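Local structure of epoxide hydrolase (Aspergillus niger, 3G02) at residues His370-His375 against Leu379-Glu384. The protein probably hydrolyses epoxides to diols, as an enantioselective variant of an alpha/beta-hydrolase-fold enzyme obtained by directed evolution. The protein carries 9 engineered substitutions. Numbering follows the deposited sequence.
Sequences HAEGGH and LERPRE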
# COMPACT_ATOMS: atom_id res chain seq x y z
N HIS A 370 18.27 -8.86 -24.67
CA HIS A 370 18.98 -7.60 -24.71
C HIS A 370 19.87 -7.45 -23.50
O HIS A 370 19.56 -7.97 -22.42
CB HIS A 370 18.01 -6.43 -24.85
CG HIS A 370 17.20 -6.49 -26.11
ND1 HIS A 370 17.69 -6.07 -27.32
CD2 HIS A 370 15.95 -6.96 -26.35
CE1 HIS A 370 16.78 -6.26 -28.26
NE2 HIS A 370 15.71 -6.80 -27.69
N ALA A 371 20.99 -6.76 -23.69
CA ALA A 371 22.01 -6.61 -22.65
C ALA A 371 21.63 -5.57 -21.60
O ALA A 371 22.12 -5.62 -20.47
CB ALA A 371 23.35 -6.26 -23.28
N GLU A 372 20.78 -4.62 -21.99
CA GLU A 372 20.36 -3.55 -21.09
C GLU A 372 18.89 -3.18 -21.26
O GLU A 372 18.23 -3.61 -22.21
CB GLU A 372 21.27 -2.32 -21.18
CG GLU A 372 21.64 -1.86 -22.58
CD GLU A 372 22.90 -0.99 -22.60
OE1 GLU A 372 23.31 -0.48 -21.53
OE2 GLU A 372 23.50 -0.82 -23.69
N GLY A 373 18.38 -2.38 -20.32
CA GLY A 373 16.98 -1.98 -20.32
C GLY A 373 16.20 -2.59 -19.18
O GLY A 373 16.40 -3.75 -18.82
N GLY A 374 15.29 -1.80 -18.63
CA GLY A 374 14.44 -2.24 -17.53
C GLY A 374 13.00 -2.48 -17.96
O GLY A 374 12.73 -2.90 -19.09
N HIS A 375 12.08 -2.20 -17.05
CA HIS A 375 10.68 -2.52 -17.25
C HIS A 375 9.96 -1.69 -18.31
O HIS A 375 9.11 -2.21 -19.04
CB HIS A 375 9.94 -2.40 -15.92
CG HIS A 375 8.46 -2.60 -16.04
ND1 HIS A 375 7.90 -3.84 -16.24
CD2 HIS A 375 7.44 -1.72 -16.00
CE1 HIS A 375 6.59 -3.72 -16.32
NE2 HIS A 375 6.28 -2.44 -16.17
N LEU A 379 9.87 3.15 -23.35
CA LEU A 379 10.52 4.40 -22.96
C LEU A 379 12.04 4.30 -22.91
O LEU A 379 12.74 5.23 -23.29
CB LEU A 379 10.04 4.85 -21.57
CG LEU A 379 8.65 5.45 -21.39
CD1 LEU A 379 8.48 5.86 -19.94
CD2 LEU A 379 8.44 6.65 -22.31
N GLU A 380 12.54 3.17 -22.42
CA GLU A 380 13.96 3.00 -22.14
C GLU A 380 14.75 2.58 -23.36
O GLU A 380 15.85 3.09 -23.61
CB GLU A 380 14.16 1.96 -21.04
CG GLU A 380 13.66 2.36 -19.67
CD GLU A 380 13.94 1.29 -18.65
OE1 GLU A 380 15.12 0.97 -18.43
OE2 GLU A 380 12.97 0.76 -18.07
N ARG A 381 14.18 1.63 -24.11
CA ARG A 381 14.86 1.03 -25.26
C ARG A 381 13.94 1.01 -26.49
O ARG A 381 13.70 -0.05 -27.07
CB ARG A 381 15.31 -0.41 -24.94
CG ARG A 381 16.10 -0.59 -23.64
CD ARG A 381 17.37 0.26 -23.59
NE ARG A 381 18.32 -0.10 -24.64
CZ ARG A 381 19.52 0.47 -24.79
NH1 ARG A 381 19.93 1.41 -23.96
NH2 ARG A 381 20.31 0.08 -25.78
N PRO A 382 13.43 2.19 -26.90
CA PRO A 382 12.47 2.22 -28.01
C PRO A 382 13.01 1.65 -29.31
O PRO A 382 12.29 0.95 -30.02
CB PRO A 382 12.15 3.71 -28.16
CG PRO A 382 13.32 4.42 -27.55
CD PRO A 382 13.72 3.55 -26.40
N ARG A 383 14.28 1.91 -29.63
CA ARG A 383 14.86 1.38 -30.86
C ARG A 383 14.87 -0.15 -30.87
O ARG A 383 14.50 -0.77 -31.86
CB ARG A 383 16.27 1.93 -31.08
CG ARG A 383 16.27 3.35 -31.60
CD ARG A 383 17.68 3.91 -31.74
NE ARG A 383 17.67 5.17 -32.49
CZ ARG A 383 17.34 6.35 -31.98
NH1 ARG A 383 16.98 6.46 -30.71
NH2 ARG A 383 17.36 7.43 -32.75
N GLU A 384 15.28 -0.73 -29.75
CA GLU A 384 15.36 -2.18 -29.61
C GLU A 384 13.97 -2.83 -29.70
O GLU A 384 13.79 -3.81 -30.41
CB GLU A 384 16.04 -2.56 -28.29
CG GLU A 384 17.55 -2.35 -28.27
CD GLU A 384 17.97 -0.90 -28.05
OE1 GLU A 384 17.12 -0.03 -27.71
OE2 GLU A 384 19.18 -0.62 -28.22
O HOH W 1 18.40 -3.05 -25.15
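Glu380 reaches from the end of helix 377-380 to the backbone of Gly374, whose N donates to OE1 at 2.8 Å, approaching from above the carboxylate plane. OE1 also accepts from the backbone N of Asp287 and OE2 from that of Phe376, so one carboxylate ties three backbone amides together. Gly373 has a backbone conformation suited to glycine, and the bare CA atoms of Gly373 and Gly374 let Arg381 CG and the Glu380 carboxylate approach the main chain. The Arg381 chain, folded back at chi2 and chi3 (-58° and -62°), lays CG 3.7 Å from Gly373 CA and presents one guanidinium face to Glu372, whose CG lies over its centre. The two charged planes stack 27° apart; Glu372 OE2 lies well out of the guanidinium plane, so its long salt bridge to NH2 is a matter of charge alone. The shorter one joins Arg381 NH2 to Glu384 OE2 (2.8 Å), met from above the carboxylate plane. Glu384 CB makes an off-centre CH-pi contact with the His370 ring, which Asp388 holds through NE2. Arg381 thus probably offsets two acids, while Glu380 probably steadies the backbone around the predicted catalytic His375, whose ND1 is hydrogen-bonded to Asp349 and whose side chain touches the predicted nucleophile Asp193.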